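PDB 6HVG: alternansucrase from Leuconostoc mesenteroides, which belongs to glycoside hydrolase family 70, combining a circularly permuted alpha/beta barrel and an antiparallel beta domain with choline-binding-type repeats at both ends of its chain. Local coordinates for residues Asn700-Leu705 against Thr866-Lys871; Thr878-Ser883 against Lys926-His931; Asn689-Gly694 against Val912-Asn917. All coordinates share one frame; numbering follows the deposited sequence.

Interaction 1: Asn700-Leu705 against Thr866-Lys871; sequences NMWYFL and TDSSGK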
ATOM      1  N   ASN A 700      -8.192  20.709  19.243  1.00 64.82           N
ATOM      2  CA  ASN A 700      -8.092  22.126  19.504  1.00 66.48           C
ATOM      3  C   ASN A 700      -6.772  22.744  19.034  1.00 67.69           C
ATOM      4  O   ASN A 700      -5.733  22.071  18.953  1.00 63.83           O
ATOM      5  CB  ASN A 700      -8.266  22.399  20.990  1.00 68.45           C
ATOM      6  CG  ASN A 700      -9.704  22.352  21.416  1.00 68.60           C
ATOM      7  OD1 ASN A 700     -10.589  22.042  20.623  1.00 69.34           O
ATOM      8  ND2 ASN A 700      -9.946  22.628  22.685  1.00 69.01           N
ATOM      9  N   MET A 701      -6.837  24.033  18.715  1.00 66.10           N
ATOM     10  CA  MET A 701      -5.668  24.798  18.337  1.00 63.13           C
ATOM     11  C   MET A 701      -4.657  24.799  19.476  1.00 63.66           C
ATOM     12  O   MET A 701      -3.467  24.938  19.235  1.00 69.56           O
ATOM     13  CB  MET A 701      -6.057  26.228  17.995  1.00 63.05           C
ATOM     14  CG  MET A 701      -7.085  26.378  16.881  1.00 64.54           C
ATOM     15  SD  MET A 701      -6.611  25.729  15.275  1.00 61.45           S
ATOM     16  CE  MET A 701      -5.261  26.829  14.873  1.00 63.03           C
ATOM     17  N   TRP A 702      -5.131  24.647  20.712  1.00 62.59           N
ATOM     18  CA  TRP A 702      -4.268  24.429  21.890  1.00 61.40           C
ATOM     19  C   TRP A 702      -3.113  23.471  21.624  1.00 58.67           C
ATOM     20  O   TRP A 702      -2.012  23.699  22.099  1.00 56.08           O
ATOM     21  CB  TRP A 702      -5.085  23.887  23.082  1.00 60.91           C
ATOM     22  CG  TRP A 702      -4.320  23.791  24.388  1.00 59.80           C
ATOM     23  CD1 TRP A 702      -3.949  24.840  25.206  1.00 64.34           C
ATOM     24  CD2 TRP A 702      -3.853  22.605  25.033  1.00 59.58           C
ATOM     25  NE1 TRP A 702      -3.263  24.371  26.310  1.00 65.06           N
ATOM     26  CE2 TRP A 702      -3.192  23.003  26.228  1.00 62.71           C
ATOM     27  CE3 TRP A 702      -3.914  21.242  24.721  1.00 61.98           C
ATOM     28  CZ2 TRP A 702      -2.615  22.086  27.101  1.00 61.75           C
ATOM     29  CZ3 TRP A 702      -3.325  20.332  25.583  1.00 60.70           C
ATOM     30  CH2 TRP A 702      -2.680  20.763  26.759  1.00 62.42           C
ATOM     31  N   TYR A 703      -3.361  22.411  20.862  1.00 57.94           N
ATOM     32  CA  TYR A 703      -2.328  21.396  20.626  1.00 61.29           C
ATOM     33  C   TYR A 703      -1.090  21.910  19.884  1.00 60.19           C
ATOM     34  O   TYR A 703      -0.009  21.341  20.043  1.00 58.84           O
ATOM     35  CB  TYR A 703      -2.911  20.158  19.931  1.00 62.04           C
ATOM     36  CG  TYR A 703      -3.756  19.321  20.873  1.00 65.35           C
ATOM     37  CD1 TYR A 703      -3.161  18.518  21.834  1.00 65.87           C
ATOM     38  CD2 TYR A 703      -5.153  19.356  20.820  1.00 67.85           C
ATOM     39  CE1 TYR A 703      -3.921  17.765  22.705  1.00 68.87           C
ATOM     40  CE2 TYR A 703      -5.920  18.616  21.693  1.00 69.85           C
ATOM     41  CZ  TYR A 703      -5.294  17.827  22.631  1.00 71.27           C
ATOM     42  OH  TYR A 703      -6.048  17.093  23.490  1.00 74.23           O
ATOM     43  N   PHE A 704      -1.243  22.975  19.101  1.00 57.87           N
ATOM     44  CA  PHE A 704      -0.102  23.584  18.419  1.00 58.63           C
ATOM     45  C   PHE A 704       0.957  24.106  19.392  1.00 59.58           C
ATOM     46  O   PHE A 704       2.145  24.142  19.049  1.00 63.26           O
ATOM     47  CB  PHE A 704      -0.546  24.734  17.525  1.00 57.54           C
ATOM     48  CG  PHE A 704      -1.136  24.304  16.212  1.00 53.77           C
ATOM     49  CD1 PHE A 704      -0.337  23.915  15.185  1.00 52.26           C
ATOM     50  CD2 PHE A 704      -2.499  24.341  16.008  1.00 53.95           C
ATOM     51  CE1 PHE A 704      -0.882  23.556  13.964  1.00 54.60           C
ATOM     52  CE2 PHE A 704      -3.054  23.989  14.791  1.00 52.29           C
ATOM     53  CZ  PHE A 704      -2.245  23.586  13.768  1.00 52.36           C
ATOM     54  N   LEU A 705       0.532  24.507  20.583  1.00 56.41           N
ATOM     55  CA  LEU A 705       1.432  25.108  21.559  1.00 58.03           C
ATOM     56  C   LEU A 705       2.433  24.114  22.150  1.00 58.90           C
ATOM     57  O   LEU A 705       3.584  24.493  22.388  1.00 60.50           O
ATOM     58  CB  LEU A 705       0.631  25.771  22.691  1.00 59.98           C
ATOM     59  CG  LEU A 705      -0.369  26.869  22.306  1.00 63.85           C
ATOM     60  CD1 LEU A 705      -1.047  27.462  23.527  1.00 66.88           C
ATOM     61  CD2 LEU A 705       0.304  27.984  21.525  1.00 66.29           C
ATOM     62  N   THR A 866      -3.332  30.572  22.879  1.00 60.47           N
ATOM     63  CA  THR A 866      -4.698  30.214  22.508  1.00 64.44           C
ATOM     64  C   THR A 866      -5.625  30.584  23.628  1.00 68.67           C
ATOM     65  O   THR A 866      -5.241  30.529  24.806  1.00 70.05           O
ATOM     66  CB  THR A 866      -4.900  28.696  22.233  1.00 64.77           C
ATOM     67  OG1 THR A 866      -4.473  27.922  23.358  1.00 60.91           O
ATOM     68  CG2 THR A 866      -4.152  28.226  20.969  1.00 63.85           C
ATOM     69  N   ASP A 867      -6.844  30.956  23.261  1.00 70.93           N
ATOM     70  CA  ASP A 867      -7.871  31.192  24.244  1.00 74.38           C
ATOM     71  C   ASP A 867      -8.388  29.831  24.685  1.00 74.55           C
ATOM     72  O   ASP A 867      -9.536  29.490  24.445  1.00 70.59           O
ATOM     73  CB  ASP A 867      -8.982  32.047  23.652  1.00 76.97           C
ATOM     74  CG  ASP A 867     -10.031  32.429  24.678  1.00 77.43           C
ATOM     75  OD1 ASP A 867      -9.702  32.527  25.889  1.00 74.92           O
ATOM     76  OD2 ASP A 867     -11.195  32.578  24.261  1.00 74.17           O
ATOM     77  N   SER A 868      -7.508  29.050  25.311  1.00 76.29           N
ATOM     78  CA  SER A 868      -7.786  27.667  25.643  1.00 77.98           C
ATOM     79  C   SER A 868      -6.706  27.114  26.565  1.00 81.38           C
ATOM     80  O   SER A 868      -5.565  27.569  26.551  1.00 88.76           O
ATOM     81  CB  SER A 868      -7.843  26.837  24.366  1.00 76.59           C
ATOM     82  OG  SER A 868      -7.981  25.471  24.677  1.00 86.35           O
ATOM     83  N   SER A 869      -7.075  26.131  27.376  1.00 85.75           N
ATOM     84  CA  SER A 869      -6.173  25.539  28.361  1.00 81.34           C
ATOM     85  C   SER A 869      -6.013  24.028  28.196  1.00 75.74           C
ATOM     86  O   SER A 869      -5.262  23.407  28.949  1.00 75.55           O
ATOM     87  CB  SER A 869      -6.713  25.839  29.761  1.00 84.85           C
ATOM     88  OG  SER A 869      -5.823  25.398  30.773  1.00 91.24           O
ATOM     89  N   GLY A 870      -6.685  23.434  27.205  1.00 69.85           N
ATOM     90  CA  GLY A 870      -6.614  21.977  27.003  1.00 69.77           C
ATOM     91  C   GLY A 870      -7.625  21.453  26.001  1.00 72.00           C
ATOM     92  O   GLY A 870      -8.090  22.189  25.139  1.00 66.59           O
ATOM     93  N   LYS A 871      -7.969  20.169  26.123  1.00 80.42           N
ATOM     94  CA  LYS A 871      -9.033  19.536  25.314  1.00 83.88           C
ATOM     95  C   LYS A 871     -10.389  20.249  25.412  1.00 84.00           C
ATOM     96  O   LYS A 871     -11.093  20.364  24.413  1.00 83.04           O
ATOM     97  CB  LYS A 871      -9.274  18.099  25.786  1.00 89.23           C
ATOM     98  CG  LYS A 871      -8.093  17.145  25.717  1.00 94.45           C
ATOM     99  CD  LYS A 871      -8.477  15.714  26.106  1.00 96.68           C
ATOM    100  CE  LYS A 871      -8.763  15.577  27.603  1.00 98.73           C
ATOM    101  NZ  LYS A 871      -9.241  14.216  27.985  1.00 99.65           N
TER

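Interaction 2: Thr878-Ser883 against Lys926-His931; sequences TDLLTS and KTITLH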
ATOM      1  N   THR A 878     -12.858  30.482  23.436  1.00 85.50           N
ATOM      2  CA  THR A 878     -13.115  30.390  22.004  1.00 78.79           C
ATOM      3  C   THR A 878     -12.212  29.391  21.279  1.00 71.83           C
ATOM      4  O   THR A 878     -12.555  28.917  20.196  1.00 66.76           O
ATOM      5  CB  THR A 878     -12.883  31.778  21.405  1.00 77.21           C
ATOM      6  OG1 THR A 878     -13.777  32.711  22.014  1.00 83.40           O
ATOM      7  CG2 THR A 878     -13.132  31.781  19.952  1.00 78.61           C
ATOM      8  N   ASP A 879     -11.073  29.075  21.895  1.00 68.62           N
ATOM      9  CA  ASP A 879     -10.010  28.269  21.275  1.00 67.34           C
ATOM     10  C   ASP A 879      -9.462  28.888  19.977  1.00 66.72           C
ATOM     11  O   ASP A 879      -9.237  28.194  18.982  1.00 60.80           O
ATOM     12  CB  ASP A 879     -10.492  26.832  21.058  1.00 67.71           C
ATOM     13  CG  ASP A 879      -9.371  25.883  20.665  1.00 63.10           C
ATOM     14  OD1 ASP A 879      -8.366  25.856  21.390  1.00 61.53           O
ATOM     15  OD2 ASP A 879      -9.519  25.159  19.666  1.00 59.45           O
ATOM     16  N   LEU A 880      -9.267  30.207  20.008  1.00 66.54           N
ATOM     17  CA  LEU A 880      -8.729  30.957  18.891  1.00 66.82           C
ATOM     18  C   LEU A 880      -7.221  31.117  19.124  1.00 67.38           C
ATOM     19  O   LEU A 880      -6.797  31.523  20.201  1.00 70.24           O
ATOM     20  CB  LEU A 880      -9.436  32.328  18.763  1.00 67.67           C
ATOM     21  CG  LEU A 880     -10.056  32.715  17.397  1.00 67.68           C
ATOM     22  CD1 LEU A 880     -10.731  31.590  16.655  1.00 70.49           C
ATOM     23  CD2 LEU A 880     -11.062  33.846  17.549  1.00 63.61           C
ATOM     24  N   LEU A 881      -6.412  30.762  18.125  1.00 65.26           N
ATOM     25  CA  LEU A 881      -4.949  30.810  18.258  1.00 64.53           C
ATOM     26  C   LEU A 881      -4.402  32.168  17.824  1.00 62.61           C
ATOM     27  O   LEU A 881      -4.792  32.685  16.792  1.00 59.18           O
ATOM     28  CB  LEU A 881      -4.296  29.691  17.438  1.00 65.81           C
ATOM     29  CG  LEU A 881      -2.760  29.634  17.392  1.00 65.92           C
ATOM     30  CD1 LEU A 881      -2.249  28.213  17.555  1.00 68.14           C
ATOM     31  CD2 LEU A 881      -2.231  30.200  16.093  1.00 65.43           C
ATOM     32  N   THR A 882      -3.504  32.724  18.626  1.00 60.95           N
ATOM     33  CA  THR A 882      -2.901  34.000  18.325  1.00 61.36           C
ATOM     34  C   THR A 882      -1.391  33.872  18.186  1.00 59.02           C
ATOM     35  O   THR A 882      -0.701  33.521  19.134  1.00 56.34           O
ATOM     36  CB  THR A 882      -3.257  35.056  19.389  1.00 64.08           C
ATOM     37  OG1 THR A 882      -2.932  34.581  20.696  1.00 63.61           O
ATOM     38  CG2 THR A 882      -4.733  35.372  19.320  1.00 65.59           C
ATOM     39  N   SER A 883      -0.903  34.149  16.981  1.00 59.24           N
ATOM     40  CA  SER A 883       0.526  34.039  16.639  1.00 58.02           C
ATOM     41  C   SER A 883       1.026  35.384  16.165  1.00 55.69           C
ATOM     42  O   SER A 883       0.411  35.998  15.289  1.00 60.89           O
ATOM     43  CB  SER A 883       0.770  32.983  15.546  1.00 56.36           C
ATOM     44  OG  SER A 883       2.151  32.792  15.289  1.00 59.21           O
ATOM     45  N   LYS A 926     -16.871  39.064  25.603  1.00 96.32           N
ATOM     46  CA  LYS A 926     -15.538  38.553  25.233  1.00 93.02           C
ATOM     47  C   LYS A 926     -14.687  39.471  24.362  1.00 89.93           C
ATOM     48  O   LYS A 926     -15.174  40.068  23.402  1.00 90.57           O
ATOM     49  CB  LYS A 926     -15.661  37.207  24.518  1.00 91.81           C
ATOM     50  CG  LYS A 926     -14.331  36.476  24.355  1.00 92.34           C
ATOM     51  CD  LYS A 926     -13.674  36.147  25.679  1.00 92.94           C
ATOM     52  CE  LYS A 926     -12.500  35.185  25.524  1.00 90.14           C
ATOM     53  NZ  LYS A 926     -11.919  34.896  26.864  1.00 91.48           N
ATOM     54  N   THR A 927     -13.403  39.548  24.710  1.00 87.74           N
ATOM     55  CA  THR A 927     -12.405  40.288  23.950  1.00 84.64           C
ATOM     56  C   THR A 927     -11.257  39.368  23.577  1.00 84.48           C
ATOM     57  O   THR A 927     -10.765  38.600  24.407  1.00 87.07           O
ATOM     58  CB  THR A 927     -11.819  41.440  24.771  1.00 82.72           C
ATOM     59  OG1 THR A 927     -11.034  40.910  25.840  1.00 79.18           O
ATOM     60  CG2 THR A 927     -12.938  42.270  25.331  1.00 85.67           C
ATOM     61  N   ILE A 928     -10.819  39.451  22.328  1.00 80.61           N
ATOM     62  CA  ILE A 928      -9.690  38.646  21.863  1.00 75.89           C
ATOM     63  C   ILE A 928      -8.513  39.539  21.496  1.00 73.43           C
ATOM     64  O   ILE A 928      -8.664  40.515  20.774  1.00 69.53           O
ATOM     65  CB  ILE A 928     -10.111  37.729  20.703  1.00 72.89           C
ATOM     66  CG1 ILE A 928     -10.891  36.553  21.279  1.00 70.45           C
ATOM     67  CG2 ILE A 928      -8.905  37.205  19.942  1.00 70.98           C
ATOM     68  CD1 ILE A 928     -11.504  35.675  20.226  1.00 70.48           C
ATOM     69  N   THR A 929      -7.333  39.184  22.003  1.00 71.36           N
ATOM     70  CA  THR A 929      -6.174  40.072  21.933  1.00 68.87           C
ATOM     71  C   THR A 929      -4.939  39.501  21.228  1.00 64.83           C
ATOM     72  O   THR A 929      -4.538  38.357  21.438  1.00 68.13           O
ATOM     73  CB  THR A 929      -5.738  40.513  23.337  1.00 68.16           C
ATOM     74  OG1 THR A 929      -6.871  41.012  24.050  1.00 67.81           O
ATOM     75  CG2 THR A 929      -4.711  41.598  23.232  1.00 70.74           C
ATOM     76  N   LEU A 930      -4.346  40.345  20.398  1.00 62.59           N
ATOM     77  CA  LEU A 930      -3.046  40.101  19.790  1.00 61.75           C
ATOM     78  C   LEU A 930      -1.991  40.955  20.474  1.00 59.91           C
ATOM     79  O   LEU A 930      -1.976  42.156  20.316  1.00 60.82           O
ATOM     80  CB  LEU A 930      -3.071  40.479  18.314  1.00 61.71           C
ATOM     81  CG  LEU A 930      -3.667  39.503  17.298  1.00 61.59           C
ATOM     82  CD1 LEU A 930      -3.676  40.145  15.926  1.00 61.64           C
ATOM     83  CD2 LEU A 930      -2.903  38.193  17.259  1.00 63.50           C
ATOM     84  N   HIS A 931      -1.092  40.336  21.223  1.00 61.26           N
ATOM     85  CA  HIS A 931      -0.028  41.089  21.874  1.00 62.22           C
ATOM     86  C   HIS A 931       1.107  41.349  20.860  1.00 59.92           C
ATOM     87  O   HIS A 931       2.106  40.624  20.798  1.00 55.87           O
ATOM     88  CB  HIS A 931       0.486  40.360  23.134  1.00 64.30           C
ATOM     89  CG  HIS A 931      -0.581  40.053  24.132  1.00 62.00           C
ATOM     90  ND1 HIS A 931      -1.280  38.865  24.130  1.00 60.96           N
ATOM     91  CD2 HIS A 931      -1.077  40.785  25.153  1.00 62.84           C
ATOM     92  CE1 HIS A 931      -2.163  38.879  25.108  1.00 63.52           C
ATOM     93  NE2 HIS A 931      -2.059  40.035  25.743  1.00 65.67           N
TER

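Interaction 3: Asn689-Gly694 against Val912-Asn917; sequences NSLTHG and VIVGNN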
ATOM      1  N   ASN A 689      -4.845  17.418  12.190  1.00 53.24           N
ATOM      2  CA  ASN A 689      -5.788  17.200  13.266  1.00 54.34           C
ATOM      3  C   ASN A 689      -6.584  18.438  13.652  1.00 57.95           C
ATOM      4  O   ASN A 689      -7.757  18.325  14.007  1.00 63.77           O
ATOM      5  CB  ASN A 689      -5.052  16.682  14.506  1.00 55.97           C
ATOM      6  CG  ASN A 689      -4.377  15.344  14.272  1.00 55.77           C
ATOM      7  OD1 ASN A 689      -4.825  14.546  13.446  1.00 61.11           O
ATOM      8  ND2 ASN A 689      -3.298  15.094  14.989  1.00 53.20           N
ATOM      9  N   SER A 690      -5.955  19.606  13.600  1.00 57.54           N
ATOM     10  CA  SER A 690      -6.601  20.848  14.041  1.00 57.47           C
ATOM     11  C   SER A 690      -7.260  21.700  12.963  1.00 56.92           C
ATOM     12  O   SER A 690      -8.126  22.494  13.282  1.00 59.74           O
ATOM     13  CB  SER A 690      -5.596  21.711  14.787  1.00 57.30           C
ATOM     14  OG  SER A 690      -5.159  21.044  15.951  1.00 55.30           O
ATOM     15  N   LEU A 691      -6.868  21.553  11.706  1.00 57.36           N
ATOM     16  CA  LEU A 691      -7.438  22.395  10.648  1.00 55.99           C
ATOM     17  C   LEU A 691      -7.814  21.657   9.373  1.00 56.24           C
ATOM     18  O   LEU A 691      -8.909  21.795   8.857  1.00 59.51           O
ATOM     19  CB  LEU A 691      -6.427  23.458  10.266  1.00 53.83           C
ATOM     20  CG  LEU A 691      -6.196  24.590  11.240  1.00 54.39           C
ATOM     21  CD1 LEU A 691      -4.927  25.336  10.858  1.00 55.06           C
ATOM     22  CD2 LEU A 691      -7.390  25.525  11.240  1.00 55.48           C
ATOM     23  N   THR A 692      -6.861  20.915   8.853  1.00 56.69           N
ATOM     24  CA  THR A 692      -6.895  20.386   7.516  1.00 57.53           C
ATOM     25  C   THR A 692      -7.815  19.192   7.327  1.00 54.41           C
ATOM     26  O   THR A 692      -8.396  19.067   6.271  1.00 53.98           O
ATOM     27  CB  THR A 692      -5.430  20.031   7.139  1.00 60.00           C
ATOM     28  OG1 THR A 692      -4.678  21.249   7.062  1.00 61.41           O
ATOM     29  CG2 THR A 692      -5.339  19.305   5.844  1.00 62.52           C
ATOM     30  N   HIS A 693      -7.931  18.301   8.308  1.00 55.63           N
ATOM     31  CA  HIS A 693      -8.715  17.080   8.124  1.00 55.40           C
ATOM     32  C   HIS A 693     -10.038  17.059   8.891  1.00 60.47           C
ATOM     33  O   HIS A 693     -10.071  17.199  10.123  1.00 60.63           O
ATOM     34  CB  HIS A 693      -7.923  15.859   8.518  1.00 53.69           C
ATOM     35  CG  HIS A 693      -6.640  15.716   7.787  1.00 53.95           C
ATOM     36  ND1 HIS A 693      -5.500  15.272   8.417  1.00 54.53           N
ATOM     37  CD2 HIS A 693      -6.298  15.966   6.501  1.00 53.03           C
ATOM     38  CE1 HIS A 693      -4.509  15.242   7.543  1.00 55.60           C
ATOM     39  NE2 HIS A 693      -4.966  15.665   6.376  1.00 54.85           N
ATOM     40  N   GLY A 694     -11.119  16.839   8.146  1.00 62.82           N
ATOM     41  CA  GLY A 694     -12.421  16.595   8.728  1.00 65.97           C
ATOM     42  C   GLY A 694     -13.293  17.814   8.862  1.00 65.38           C
ATOM     43  O   GLY A 694     -12.820  18.893   9.212  1.00 69.20           O
ATOM     44  N   VAL A 912      -1.407  37.012  13.542  1.00 53.51           N
ATOM     45  CA  VAL A 912      -2.265  35.988  12.944  1.00 52.70           C
ATOM     46  C   VAL A 912      -3.222  35.399  13.986  1.00 54.66           C
ATOM     47  O   VAL A 912      -2.801  35.010  15.078  1.00 52.19           O
ATOM     48  CB  VAL A 912      -1.451  34.875  12.313  1.00 50.71           C
ATOM     49  CG1 VAL A 912      -2.368  33.849  11.648  1.00 51.51           C
ATOM     50  CG2 VAL A 912      -0.498  35.467  11.301  1.00 50.81           C
ATOM     51  N   ILE A 913      -4.511  35.397  13.633  1.00 55.25           N
ATOM     52  CA  ILE A 913      -5.568  34.806  14.428  1.00 56.31           C
ATOM     53  C   ILE A 913      -6.241  33.727  13.585  1.00 56.53           C
ATOM     54  O   ILE A 913      -6.661  34.002  12.458  1.00 59.97           O
ATOM     55  CB  ILE A 913      -6.621  35.854  14.829  1.00 56.71           C
ATOM     56  CG1 ILE A 913      -5.945  37.051  15.508  1.00 56.41           C
ATOM     57  CG2 ILE A 913      -7.654  35.223  15.758  1.00 58.13           C
ATOM     58  CD1 ILE A 913      -6.854  38.243  15.659  1.00 57.29           C
ATOM     59  N   VAL A 914      -6.373  32.519  14.133  1.00 53.74           N
ATOM     60  CA  VAL A 914      -6.988  31.412  13.396  1.00 53.55           C
ATOM     61  C   VAL A 914      -7.842  30.521  14.288  1.00 52.62           C
ATOM     62  O   VAL A 914      -7.525  30.296  15.440  1.00 52.55           O
ATOM     63  CB  VAL A 914      -5.928  30.595  12.633  1.00 53.89           C
ATOM     64  CG1 VAL A 914      -4.718  30.366  13.491  1.00 57.91           C
ATOM     65  CG2 VAL A 914      -6.473  29.269  12.120  1.00 52.15           C
ATOM     66  N   GLY A 915      -8.948  30.039  13.729  1.00 53.68           N
ATOM     67  CA  GLY A 915      -9.861  29.134  14.417  1.00 55.15           C
ATOM     68  C   GLY A 915     -10.308  28.006  13.516  1.00 56.09           C
ATOM     69  O   GLY A 915     -10.241  28.122  12.296  1.00 56.63           O
ATOM     70  N   ASN A 916     -10.779  26.920  14.130  1.00 59.73           N
ATOM     71  CA  ASN A 916     -11.226  25.708  13.416  1.00 59.87           C
ATOM     72  C   ASN A 916     -12.697  25.422  13.625  1.00 61.68           C
ATOM     73  O   ASN A 916     -13.134  24.292  13.457  1.00 59.98           O
ATOM     74  CB  ASN A 916     -10.405  24.497  13.880  1.00 59.78           C
ATOM     75  CG  ASN A 916     -10.505  24.255  15.378  1.00 60.43           C
ATOM     76  OD1 ASN A 916     -11.442  24.694  16.039  1.00 62.47           O
ATOM     77  ND2 ASN A 916      -9.527  23.546  15.917  1.00 60.93           N
ATOM     78  N   ASN A 917     -13.455  26.455  13.983  1.00 67.44           N
ATOM     79  CA  ASN A 917     -14.858  26.313  14.320  1.00 69.41           C
ATOM     80  C   ASN A 917     -15.711  27.264  13.473  1.00 73.01           C
ATOM     81  O   ASN A 917     -15.801  28.459  13.776  1.00 75.79           O
ATOM     82  CB  ASN A 917     -15.037  26.590  15.807  1.00 68.25           C
ATOM     83  CG  ASN A 917     -16.463  26.411  16.264  1.00 68.89           C
ATOM     84  OD1 ASN A 917     -17.364  26.106  15.467  1.00 69.03           O
ATOM     85  ND2 ASN A 917     -16.680  26.602  17.555  1.00 70.88           N
TER

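Interaction 1: Asn700-Leu705 against Thr866-Lys871
Asn-700 opens the contact through its carboxamide. With CG anti to the carbonyl carbon and beside the backbone N (chi1 -78°), the side chain extends toward 866-871, and ND2 donates to Gly-870 O at 3.1 Å. The donor lies in the plane of that carbonyl, but the N-H...O angle is 142° and the acceptor is tilted from the amide plane, leaving the bond noticeably bent. Met-701 meets Thr-866 near its base, CB to CG2 at 4.1 Å, before its thioether turns away. Trp-702 follows as the broadest surface of the contact. Its CG is anti to the backbone N (chi1 -173°), and the indole lies flat against the backbone of Ser-869 and Gly-870. The CA of Gly-870 stands 3.5 Å from the centroid of the six-membered ring of Trp-702, a CH-pi contact over the face; Ser-869 O sits over the same face, nearer the rim. At the indole edge, CD1 of Trp-702 lies 3.6 Å from Thr-866 OG1. One face of the Tyr-703 ring rests over CE3 of Trp-702, and its hydroxyl end lies beside the Lys-871 side chain, though the modelled approach is too close to be trusted. Leu-705 meets Thr-866 tip to tip, CD1 to OG1 at 3.5 Å. Backbone bonds from Tyr-703, Phe-704 and Leu-705 back to the carbonyls three residues earlier wind 701-705 into helical turns, which brings Trp-702 and Leu-705 to the same partner, Thr-866. The contact joins the loop after helix 681-692 to the loop between strands 862-866 and 881-885 at the protein surface. Behind it, Met-701 and Phe-704 pack against Leu-881 of strand 881-885 and Met-813 of helix 807-814, while Tyr-703 and Phe-704 touch Gln-686 of helix 681-692.

Interaction 2: Thr878-Ser883 against Lys926-His931
Strands 881-883 and 927-931 run in nearly the same direction, their axes 20° apart and 7.4 Å from each other at closest approach. No hydrogen bond links the two segments; they meet through side chains, as layers of different sheets do. The backbones are nearer at Thr-882 and Leu-930 than at Leu-880 and Ile-928, where two branched aliphatic side chains meet. There CD2 of Leu-880 touches CD1 of Ile-928 at 3.3 Å, the two chains crossing at about a right angle. The same Ile-928 CD1 lies 4.1 Å from Thr-878 OG1. At the other end Thr-882 turns its carbons to the partner: CG2, anti to its own carbonyl carbon, packs 3.7 Å from Thr-929 O, and CB meets Leu-930 CD2 at 3.8 Å. The hydroxyl of Thr-882 makes a weak hydrogen bond to Ala-865 O of strand 862-866. Strand 881-885 belongs to the large antiparallel sheet, between strands 862-866 and 910-915, whereas 927-931 pairs antiparallel with strand 971-975. Ile-913 of strand 910-915 extends the apolar layer, touching both Leu-880 and Leu-930.

Interaction 3: Asn689-Gly694 against Val912-Asn917
Asn-916 meets the last turn of helix 681-692 through CB, CG and ND2. Its CB lies beside Ser-690 O and is 4.1 Å from Leu-691 CD2. Because CG stands between the backbone N and the carbonyl carbon (chi1 58°), the next atom stays close to the same acceptor, with CG of Asn-916 3.6 Å from Ser-690 O. At the tip, ND2 of Asn-916 donates to Ser-690 O at 3.2 Å, with an N-H...O angle of 147°. The acceptor lies near the amide plane, and the donor comes in the carbonyl plane onto a lone pair. The carbonyl thus engaged belongs to a wider, pi-type turn that ends the helix, and the contact fastens this helix, which follows barrel strand 678-679, to the end of strand 910-915 in the antiparallel sheet, consistent with the C domain of family 70 proteins. Leu-691 supplies the apolar half: CD2 packs on Val-914 CG2 at 4.0 Å, the two side chains crossing obliquely, and also approaches Gly-915 O. Met-813 of helix 807-814 touches both Leu-691 and Val-914. Arg-698 spans the two segments, donating from NH1 to Asn-916 O and from NH2 to Gly-694 O.

Overall arrangement
The three contacts touch one another on the same side of the chain's centre. The centre of interaction 1 is about 11 Å from those of interactions 2 and 3, which are about 14 Å from each other. Asp-867 ties interaction 1 to interaction 2, its OD2 lying 2.8 Å from Thr-878 N. Ser-690 OG, 3.2 Å from Asn-700 O, links 689-694 to 700-705 and is also hydrogen-bonded to Gln-686 NE2. One strand from each of interactions 2 and 3, 881-885 and 910-915, are neighbours in the same sheet, with Leu-881 N 2.9 Å from Val-914 O. None of the six segments supplies a ligand to the calcium ion, which is bound by Glu-575, Asp-581, Asn-625 and Asp-1159.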